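Local coordinates for protein type I site-specific restriction-modification system, R (Restriction) subunit (Vibrio vulnificus, PDB 3H1T) that probably uses ATP hydrolysis to translocate DNA for cleavage, as the putative restriction subunit of a type I enzyme, here a fragment with nuclease-like and helicase-like parts, at residues T55-R60 / G71-A76; R180-I185 / D368-P373; L202-T207 / I357-L362. One frame throughout, in Å; residues are numbered along the deposited sequence.

Contact 1 of 3, residues T55-R60 / G71-A76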
loop_
_atom_site.group_PDB
_atom_site.type_symbol
_atom_site.label_atom_id
_atom_site.label_comp_id
_atom_site.label_asym_id
_atom_site.label_seq_id
_atom_site.Cartn_x
_atom_site.Cartn_y
_atom_site.Cartn_z
ATOM N N THR A 55 -6.948 -7.565 -17.220
ATOM C CA THR A 55 -7.700 -6.989 -16.116
ATOM C C THR A 55 -6.710 -6.952 -14.969
ATOM O O THR A 55 -6.141 -7.979 -14.601
ATOM C CB THR A 55 -8.911 -7.864 -15.753
ATOM O OG1 THR A 55 -9.709 -8.074 -16.922
ATOM C CG2 THR A 55 -9.774 -7.178 -14.711
ATOM N N PHE A 56 -6.487 -5.772 -14.407
ATOM C CA PHE A 56 -5.504 -5.647 -13.345
ATOM C C PHE A 56 -6.007 -4.927 -12.104
ATOM O O PHE A 56 -5.220 -4.609 -11.215
ATOM C CB PHE A 56 -4.269 -4.926 -13.885
ATOM C CG PHE A 56 -4.572 -3.569 -14.475
ATOM C CD1 PHE A 56 -5.033 -3.453 -15.782
ATOM C CD2 PHE A 56 -4.415 -2.413 -13.714
ATOM C CE1 PHE A 56 -5.334 -2.208 -16.320
ATOM C CE2 PHE A 56 -4.708 -1.164 -14.241
ATOM C CZ PHE A 56 -5.171 -1.058 -15.547
ATOM N N THR A 57 -7.305 -4.654 -12.052
ATOM C CA THR A 57 -7.912 -3.972 -10.910
ATOM C C THR A 57 -9.083 -4.820 -10.401
ATOM O O THR A 57 -9.527 -5.733 -11.094
ATOM C CB THR A 57 -8.371 -2.566 -11.331
ATOM O OG1 THR A 57 -7.344 -1.624 -11.005
ATOM C CG2 THR A 57 -9.670 -2.178 -10.665
ATOM N N ASP A 58 -9.554 -4.556 -9.184
ATOM C CA ASP A 58 -10.656 -5.332 -8.622
ATOM C C ASP A 58 -11.987 -4.609 -8.592
ATOM O O ASP A 58 -12.997 -5.210 -8.243
ATOM C CB ASP A 58 -10.337 -5.808 -7.205
ATOM C CG ASP A 58 -9.471 -7.034 -7.193
ATOM O OD1 ASP A 58 -9.215 -7.591 -8.289
ATOM O OD2 ASP A 58 -9.048 -7.449 -6.098
ATOM N N GLY A 59 -12.000 -3.332 -8.960
ATOM C CA GLY A 59 -13.253 -2.597 -8.964
ATOM C C GLY A 59 -13.461 -1.769 -7.710
ATOM O O GLY A 59 -13.511 -2.288 -6.595
ATOM N N ARG A 60 -13.593 -0.465 -7.885
ATOM C CA ARG A 60 -13.793 0.399 -6.736
ATOM C C ARG A 60 -15.067 0.031 -5.994
ATOM O O ARG A 60 -16.117 -0.164 -6.606
ATOM C CB ARG A 60 -13.862 1.875 -7.154
ATOM C CG ARG A 60 -13.835 2.817 -5.969
ATOM C CD ARG A 60 -14.538 4.117 -6.287
ATOM N NE ARG A 60 -13.655 5.275 -6.221
ATOM C CZ ARG A 60 -13.370 5.945 -5.112
ATOM N NH1 ARG A 60 -13.901 5.581 -3.958
ATOM N NH2 ARG A 60 -12.559 6.991 -5.160
ATOM N N GLY A 71 -17.718 -1.269 -8.892
ATOM C CA GLY A 71 -18.049 -0.901 -10.255
ATOM C C GLY A 71 -16.696 -1.149 -10.861
ATOM O O GLY A 71 -16.196 -2.263 -10.770
ATOM N N GLU A 72 -16.177 -0.175 -11.590
ATOM C CA GLU A 72 -14.811 -0.220 -12.101
ATOM C C GLU A 72 -14.336 -1.504 -12.824
ATOM O O GLU A 72 -15.009 -1.973 -13.721
ATOM C CB GLU A 72 -13.911 0.043 -10.878
ATOM C CG GLU A 72 -12.512 0.628 -11.155
ATOM C CD GLU A 72 -12.502 2.123 -11.444
ATOM O OE1 GLU A 72 -13.443 2.841 -11.036
ATOM O OE2 GLU A 72 -11.520 2.564 -12.081
ATOM N N GLN A 73 -13.150 -1.995 -12.424
ATOM C CA GLN A 73 -12.471 -3.174 -13.005
ATOM C C GLN A 73 -11.678 -2.726 -14.231
ATOM O O GLN A 73 -12.144 -2.861 -15.345
ATOM C CB GLN A 73 -13.470 -4.265 -13.376
ATOM C CG GLN A 73 -13.678 -5.350 -12.333
ATOM C CD GLN A 73 -12.584 -6.386 -12.382
ATOM O OE1 GLN A 73 -12.840 -7.592 -12.480
ATOM N NE2 GLN A 73 -11.353 -5.922 -12.325
ATOM N N LYS A 74 -10.482 -2.176 -14.016
ATOM C CA LYS A 74 -9.659 -1.665 -15.114
ATOM C C LYS A 74 -9.093 -2.759 -16.008
ATOM O O LYS A 74 -8.590 -3.778 -15.522
ATOM C CB LYS A 74 -8.543 -0.791 -14.544
ATOM C CG LYS A 74 -9.060 0.461 -13.845
ATOM C CD LYS A 74 -7.931 1.228 -13.185
ATOM C CE LYS A 74 -8.372 2.621 -12.737
ATOM N NZ LYS A 74 -8.796 2.691 -11.305
ATOM N N ARG A 75 -9.131 -2.519 -17.318
ATOM C CA ARG A 75 -8.713 -3.509 -18.303
ATOM C C ARG A 75 -8.097 -2.832 -19.531
ATOM O O ARG A 75 -8.589 -1.802 -20.000
ATOM C CB ARG A 75 -9.981 -4.280 -18.682
ATOM C CG ARG A 75 -9.885 -5.593 -19.413
ATOM C CD ARG A 75 -11.313 -6.007 -19.739
ATOM N NE ARG A 75 -12.289 -5.369 -18.842
ATOM C CZ ARG A 75 -12.711 -5.873 -17.676
ATOM N NH1 ARG A 75 -12.255 -7.043 -17.243
ATOM N NH2 ARG A 75 -13.602 -5.210 -16.943
ATOM N N ALA A 76 -7.010 -3.401 -20.029
ATOM C CA ALA A 76 -6.357 -2.874 -21.216
ATOM C C ALA A 76 -6.583 -3.879 -22.351
ATOM O O ALA A 76 -6.520 -5.084 -22.123
ATOM C CB ALA A 76 -4.860 -2.687 -20.962
#

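Contact 2 of 3, residues R180-I185 / D368-P373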
loop_
_atom_site.group_PDB
_atom_site.type_symbol
_atom_site.label_atom_id
_atom_site.label_comp_id
_atom_site.label_asym_id
_atom_site.label_seq_id
_atom_site.Cartn_x
_atom_site.Cartn_y
_atom_site.Cartn_z
ATOM N N ARG A 180 0.482 -7.967 -7.797
ATOM C CA ARG A 180 -0.360 -7.001 -8.492
ATOM C C ARG A 180 0.458 -6.054 -9.371
ATOM O O ARG A 180 1.677 -5.958 -9.232
ATOM C CB ARG A 180 -1.169 -6.214 -7.464
ATOM C CG ARG A 180 -2.095 -7.098 -6.660
ATOM C CD ARG A 180 -2.591 -6.385 -5.433
ATOM N NE ARG A 180 -3.534 -7.198 -4.676
ATOM C CZ ARG A 180 -4.106 -6.808 -3.540
ATOM N NH1 ARG A 180 -3.822 -5.615 -3.036
ATOM N NH2 ARG A 180 -4.956 -7.612 -2.912
ATOM N N TYR A 181 -0.227 -5.358 -10.272
ATOM C CA TYR A 181 0.414 -4.430 -11.193
ATOM C C TYR A 181 1.288 -3.373 -10.521
ATOM O O TYR A 181 2.394 -3.113 -10.990
ATOM C CB TYR A 181 -0.633 -3.749 -12.112
ATOM C CG TYR A 181 -1.305 -2.507 -11.553
ATOM C CD1 TYR A 181 -2.475 -2.592 -10.792
ATOM C CD2 TYR A 181 -0.762 -1.240 -11.782
ATOM C CE1 TYR A 181 -3.081 -1.439 -10.274
ATOM C CE2 TYR A 181 -1.361 -0.090 -11.278
ATOM C CZ TYR A 181 -2.515 -0.190 -10.526
ATOM O OH TYR A 181 -3.100 0.958 -10.045
ATOM N N TYR A 182 0.824 -2.776 -9.424
ATOM C CA TYR A 182 1.624 -1.750 -8.766
ATOM C C TYR A 182 2.826 -2.302 -8.007
ATOM O O TYR A 182 3.847 -1.630 -7.895
ATOM C CB TYR A 182 0.772 -0.886 -7.836
ATOM C CG TYR A 182 0.110 -1.616 -6.714
ATOM C CD1 TYR A 182 -1.128 -2.224 -6.894
ATOM C CD2 TYR A 182 0.723 -1.720 -5.464
ATOM C CE1 TYR A 182 -1.744 -2.919 -5.855
ATOM C CE2 TYR A 182 0.120 -2.416 -4.424
ATOM C CZ TYR A 182 -1.113 -3.014 -4.622
ATOM O OH TYR A 182 -1.697 -3.721 -3.592
ATOM N N GLN A 183 2.715 -3.526 -7.500
ATOM C CA GLN A 183 3.840 -4.137 -6.786
ATOM C C GLN A 183 4.956 -4.407 -7.780
ATOM O O GLN A 183 6.144 -4.306 -7.459
ATOM C CB GLN A 183 3.402 -5.440 -6.124
ATOM C CG GLN A 183 2.397 -5.197 -5.024
ATOM C CD GLN A 183 1.777 -6.457 -4.453
ATOM O OE1 GLN A 183 1.249 -6.440 -3.341
ATOM N NE2 GLN A 183 1.821 -7.548 -5.208
ATOM N N GLN A 184 4.561 -4.758 -8.997
ATOM C CA GLN A 184 5.512 -5.019 -10.052
ATOM C C GLN A 184 6.239 -3.729 -10.445
ATOM O O GLN A 184 7.436 -3.764 -10.722
ATOM C CB GLN A 184 4.795 -5.622 -11.255
ATOM C CG GLN A 184 4.377 -7.067 -11.066
ATOM C CD GLN A 184 3.712 -7.640 -12.293
ATOM O OE1 GLN A 184 4.260 -7.554 -13.384
ATOM N NE2 GLN A 184 2.531 -8.235 -12.124
ATOM N N ILE A 185 5.520 -2.604 -10.490
ATOM C CA ILE A 185 6.127 -1.321 -10.827
ATOM C C ILE A 185 7.196 -1.057 -9.786
ATOM O O ILE A 185 8.348 -0.785 -10.104
ATOM C CB ILE A 185 5.115 -0.139 -10.735
ATOM C CG1 ILE A 185 3.882 -0.424 -11.593
ATOM C CG2 ILE A 185 5.773 1.155 -11.168
ATOM C CD1 ILE A 185 4.216 -0.832 -12.978
ATOM N N ASP A 368 -8.693 1.220 -7.039
ATOM C CA ASP A 368 -8.433 -0.054 -7.690
ATOM C C ASP A 368 -9.186 -1.203 -7.030
ATOM O O ASP A 368 -9.139 -2.337 -7.506
ATOM C CB ASP A 368 -6.932 -0.362 -7.676
ATOM C CG ASP A 368 -6.123 0.570 -8.572
ATOM O OD1 ASP A 368 -6.708 1.327 -9.369
ATOM O OD2 ASP A 368 -4.885 0.519 -8.482
ATOM N N GLY A 369 -9.867 -0.904 -5.928
ATOM C CA GLY A 369 -10.603 -1.930 -5.219
ATOM C C GLY A 369 -9.710 -2.785 -4.332
ATOM O O GLY A 369 -10.075 -3.892 -3.954
ATOM N N PHE A 370 -8.535 -2.263 -3.992
ATOM C CA PHE A 370 -7.579 -2.991 -3.165
ATOM C C PHE A 370 -7.504 -2.524 -1.723
ATOM O O PHE A 370 -6.910 -3.192 -0.882
ATOM C CB PHE A 370 -6.186 -2.911 -3.790
ATOM C CG PHE A 370 -6.041 -3.730 -5.036
ATOM C CD1 PHE A 370 -6.455 -5.065 -5.060
ATOM C CD2 PHE A 370 -5.458 -3.184 -6.181
ATOM C CE1 PHE A 370 -6.288 -5.846 -6.211
ATOM C CE2 PHE A 370 -5.286 -3.958 -7.340
ATOM C CZ PHE A 370 -5.701 -5.287 -7.354
ATOM N N LEU A 371 -8.083 -1.366 -1.450
ATOM C CA LEU A 371 -8.122 -0.820 -0.102
ATOM C C LEU A 371 -9.562 -0.376 0.096
ATOM O O LEU A 371 -10.273 -0.124 -0.877
ATOM C CB LEU A 371 -7.154 0.355 0.047
ATOM C CG LEU A 371 -5.656 0.046 0.031
ATOM C CD1 LEU A 371 -4.902 1.352 0.231
ATOM C CD2 LEU A 371 -5.296 -0.949 1.130
ATOM N N ALA A 372 -9.992 -0.266 1.349
ATOM C CA ALA A 372 -11.376 0.084 1.642
ATOM C C ALA A 372 -11.732 1.560 1.756
ATOM O O ALA A 372 -10.972 2.358 2.291
ATOM C CB ALA A 372 -11.829 -0.657 2.902
ATOM N N PRO A 373 -12.901 1.948 1.228
ATOM C CA PRO A 373 -13.356 3.347 1.303
ATOM C C PRO A 373 -13.870 3.670 2.725
ATOM O O PRO A 373 -14.083 2.757 3.519
ATOM C CB PRO A 373 -14.440 3.407 0.218
ATOM C CG PRO A 373 -14.988 1.999 0.219
ATOM C CD PRO A 373 -13.734 1.175 0.287
HETATM O O HOH W 1 -4.480 -4.359 -0.609
#

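Contact 3 of 3, residues L202-T207 / I357-L362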
loop_
_atom_site.group_PDB
_atom_site.type_symbol
_atom_site.label_atom_id
_atom_site.label_comp_id
_atom_site.label_asym_id
_atom_site.label_seq_id
_atom_site.Cartn_x
_atom_site.Cartn_y
_atom_site.Cartn_z
ATOM N N LEU A 202 13.766 5.460 -2.543
ATOM C CA LEU A 202 12.568 5.459 -1.707
ATOM C C LEU A 202 11.305 4.977 -2.446
ATOM O O LEU A 202 11.116 5.251 -3.639
ATOM C CB LEU A 202 12.323 6.863 -1.144
ATOM C CG LEU A 202 11.222 6.982 -0.086
ATOM C CD1 LEU A 202 11.526 6.031 1.085
ATOM C CD2 LEU A 202 11.132 8.434 0.397
ATOM N N ILE A 203 10.454 4.245 -1.727
ATOM C CA ILE A 203 9.198 3.735 -2.263
ATOM C C ILE A 203 8.104 4.071 -1.263
ATOM O O ILE A 203 8.229 3.755 -0.086
ATOM C CB ILE A 203 9.212 2.210 -2.408
ATOM C CG1 ILE A 203 10.433 1.771 -3.206
ATOM C CG2 ILE A 203 7.943 1.756 -3.090
ATOM C CD1 ILE A 203 10.693 0.290 -3.158
ATOM N N THR A 204 7.042 4.717 -1.724
ATOM C CA THR A 204 5.931 5.060 -0.853
ATOM C C THR A 204 4.718 4.224 -1.241
ATOM O O THR A 204 4.261 4.251 -2.385
ATOM C CB THR A 204 5.555 6.549 -0.960
ATOM O OG1 THR A 204 6.719 7.348 -0.744
ATOM C CG2 THR A 204 4.501 6.903 0.083
HETATM N N MSE A 205 4.212 3.467 -0.280
HETATM C CA MSE A 205 3.054 2.621 -0.507
HETATM C C MSE A 205 2.125 2.723 0.695
HETATM O O MSE A 205 2.567 2.605 1.837
HETATM C CB MSE A 205 3.483 1.163 -0.696
HETATM C CG MSE A 205 4.176 0.827 -2.022
HETATM SE SE MSE A 205 4.753 -1.042 -2.092
HETATM C CE MSE A 205 3.130 -1.828 -2.756
ATOM N N ALA A 206 0.844 2.951 0.440
ATOM C CA ALA A 206 -0.137 3.047 1.510
ATOM C C ALA A 206 -0.130 1.736 2.299
ATOM O O ALA A 206 0.061 0.655 1.737
ATOM C CB ALA A 206 -1.508 3.308 0.928
ATOM N N THR A 207 -0.321 1.835 3.608
ATOM C CA THR A 207 -0.327 0.652 4.448
ATOM C C THR A 207 -1.368 -0.372 3.995
ATOM O O THR A 207 -2.509 -0.025 3.676
ATOM C CB THR A 207 -0.571 1.036 5.926
ATOM O OG1 THR A 207 -0.879 -0.137 6.685
ATOM C CG2 THR A 207 -1.706 2.008 6.046
ATOM N N ILE A 357 10.696 6.515 -6.057
ATOM C CA ILE A 357 10.778 5.990 -7.418
ATOM C C ILE A 357 9.379 5.559 -7.871
ATOM O O ILE A 357 9.112 5.367 -9.055
ATOM C CB ILE A 357 11.804 4.818 -7.496
ATOM C CG1 ILE A 357 11.492 3.727 -6.474
ATOM C CG2 ILE A 357 13.193 5.353 -7.200
ATOM C CD1 ILE A 357 10.439 2.764 -6.898
ATOM N N TYR A 358 8.487 5.439 -6.891
ATOM C CA TYR A 358 7.104 5.067 -7.119
ATOM C C TYR A 358 6.263 5.357 -5.876
ATOM O O TYR A 358 6.741 5.233 -4.744
ATOM C CB TYR A 358 7.001 3.579 -7.475
ATOM C CG TYR A 358 5.605 3.136 -7.845
ATOM C CD1 TYR A 358 4.935 3.715 -8.920
ATOM C CD2 TYR A 358 4.948 2.153 -7.117
ATOM C CE1 TYR A 358 3.644 3.312 -9.268
ATOM C CE2 TYR A 358 3.654 1.746 -7.449
ATOM C CZ TYR A 358 3.009 2.327 -8.528
ATOM O OH TYR A 358 1.748 1.914 -8.877
ATOM N N THR A 359 5.018 5.763 -6.109
ATOM C CA THR A 359 4.076 6.049 -5.044
ATOM C C THR A 359 2.740 5.376 -5.341
ATOM O O THR A 359 2.164 5.579 -6.404
ATOM C CB THR A 359 3.773 7.570 -4.897
ATOM O OG1 THR A 359 4.943 8.275 -4.471
ATOM C CG2 THR A 359 2.667 7.780 -3.872
ATOM N N TYR A 360 2.257 4.556 -4.412
ATOM C CA TYR A 360 0.952 3.918 -4.555
ATOM C C TYR A 360 0.158 4.439 -3.371
ATOM O O TYR A 360 0.333 3.965 -2.251
ATOM C CB TYR A 360 1.039 2.387 -4.496
ATOM C CG TYR A 360 -0.267 1.723 -4.895
ATOM C CD1 TYR A 360 -0.752 1.818 -6.201
ATOM C CD2 TYR A 360 -1.057 1.063 -3.953
ATOM C CE1 TYR A 360 -1.994 1.266 -6.557
ATOM C CE2 TYR A 360 -2.292 0.513 -4.299
ATOM C CZ TYR A 360 -2.758 0.620 -5.601
ATOM O OH TYR A 360 -3.986 0.102 -5.937
ATOM N N SER A 361 -0.723 5.408 -3.618
ATOM C CA SER A 361 -1.514 6.043 -2.568
ATOM C C SER A 361 -2.722 5.276 -2.068
ATOM O O SER A 361 -3.054 4.206 -2.562
ATOM C CB SER A 361 -1.975 7.430 -3.026
ATOM O OG SER A 361 -2.962 7.354 -4.036
ATOM N N LEU A 362 -3.369 5.855 -1.062
ATOM C CA LEU A 362 -4.578 5.284 -0.488
ATOM C C LEU A 362 -5.656 5.520 -1.533
ATOM O O LEU A 362 -6.535 4.690 -1.750
ATOM C CB LEU A 362 -4.924 6.008 0.818
ATOM C CG LEU A 362 -6.292 5.719 1.439
ATOM C CD1 LEU A 362 -6.494 4.227 1.562
ATOM C CD2 LEU A 362 -6.387 6.380 2.808
HETATM O O HOH W 2 5.360 9.490 -1.879
#

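Contact 1 of 3, residues T55-R60 / G71-A76
Phe-56 and Lys-74 form the tight part of this contact. Phe-56 CG sits between the backbone N and the carbonyl carbon (chi1 57°), and the ring meets Lys-74 CB over one face in a CH-pi contact, 4.0 Å from that carbon to the ring centroid. The backbones reinforce the pairing, with Phe-56 N donating to Lys-74 O at 3.1 Å. Thr-57, the next residue, points at the same lysine, its CB 3.4 Å from Lys-74 N and its OG1 3.6 Å from Lys-74 CD. The lysine chain bends at its end (chi4 95°), bringing NZ above the carboxylate plane of Glu-72 for a salt bridge to OE2 of 2.8 Å; Asp-367 and Asp-368 also pair with this ammonium. Farther along, Gly-59 CA lies 3.3 Å from Glu-72 CB, and Gly-71 N closes on Arg-60 O at 3.0 Å.

The solvent side is at Asp-58, an exposed residue whose CB points away from 71-76. At the rim, Arg-75 runs alongside Thr-55 in the same direction and offers NH1 to Thr-55 OG1 at 2.8 Å, a bent, weak bond. These two form a non-hydrogen-bonded antiparallel pair where strands 49-55 and 75-81 meet at the edge of the N-terminal mixed sheet, an arrangement consistent with the PD-(D/E)XK nuclease fold expected in this family.

Contact 2 of 3, residues R180-I185 / D368-P373
Arg-180, at the N-cap position of helix 181-195, lays its guanidinium flat on the ring of Phe-370, an example of how a cationic plane and an aromatic one can share a face. The group centres are 3.9 Å apart and the planes differ by 15°, with Phe-370 CD1 over the middle of the guanidinium. The chain is extended from CG to NE, and the arginine and phenylalanine side chains run antiparallel, overlapping as they pass; CD joins in with a CH-pi contact on the same ring. In the guanidinium plane, NH1 is held twice: it donates to Tyr-182 OH at 2.9 Å and to water 1, which passes a hydrogen bond on to Phe-370 O. These bonds fix the rotation of the stacked group.

Tyr-181 comes next, and Asp-368 OD2 lies at the edge of its ring, near the ring plane. The tyrosine OH donates to OD2, a bond modelled as very short, so its exact length is doubtful; the two side chains cross at about a right angle. Gln-364 also bonds this hydroxyl, Tyr-360 shares OD2, and Lys-74 forms a salt bridge to OD1, placing a buried acid among partners that would be expected to stabilise its negative charge.

Tyr-182 brings CE1 to 3.7 Å from Phe-370 CD2, the ring planes oblique at 56°. Its hydroxyl also bonds Thr-209 O, so this tyrosine spans from the arginine to the loop after strand 200-205.

Across the contact, Gly-369 ends helix 362-368 in a Schellman motif, turning the chain toward strand 374-381. Helix 181-195 packs against strands 358-360 and 200-205, Tyr-182 stacking on Tyr-360 and touching Met-205, while Ile-185 lies on Tyr-358.

Contact 3 of 3, residues L202-T207 / I357-L362
Ile-203 and Ile-357 make the apolar centre at the start of this parallel strand pair, which belongs to the RecA-like helicase fold and whose first strand runs straight into the P-loop. Ile-357 CG1 lies between its backbone N and carbonyl carbon (chi1 54°), 4.0 Å from Ile-203 CG1; chi2 of 82° then sets Ile-357 CD1 at 3.8 Å from the same Ile-203 CG1, the two branched chains crossing at an angle. Two residues further along the strand, on the same face as Ile-203, Met-205, built as selenomethionine, sets CG 4.3 Å from Tyr-360 CB on the face that helix 181-195 covers. Beyond the strand, Ala-206 CB meets the start of helix 362-368, resting near Leu-362 N and CB, while Phe-570 of helix 568-571 touches Ala-206 as well.

Moving outward to the backbone, the pairing shows how parallel strands mesh: strands 202-205 and 358-360 run only 11° from parallel, with axes 4.7 Å apart. Ile-357 N bonds Leu-202 O, Thr-204 N bonds Tyr-358 O, and the carbonyl of Thr-204 returns a bond to Tyr-360 N; Ala-206 N donates to Tyr-360 O at 2.9 Å, almost in line with the carbonyl. CA-H...O contacts add to this ladder, as from Thr-359 CA to Thr-204 O at 3.2 Å. Strand 358-360 thereby adds to the outer side of the parallel sheet, next to the P-loop strand.

At the polar edge, on the other face, point Thr-204 and Thr-359, paired in the sheet. Thr-204 OG1 also bonds Tyr-350 OH, and the two threonines are joined through water 2, whose oxygen is 2.8 Å from Thr-204 OG1 and 2.9 Å from Thr-359 OG1.

From the N terminus, contact 1 closes first, tying together the bases of the short hairpin of strands 61-64 and 67-70 within the N-terminal domain, and it is complete before the others open. Contact 2 then opens at residues 180-185 and shuts only at 368-373, closing a loop of some 180 residues that spans the first RecA-like domain. Contact 3 is nested inside it, joining the P-loop strand to that sheet's edge strand. All three come together at Asp-368: Asp-58 N probably bonds Asp-368 O at 2.8 Å, and Asp-368 OD2 probably bonds Tyr-360 OH at 2.7 Å. The turn after it leads into strand 374-381 of the second RecA-like sheet.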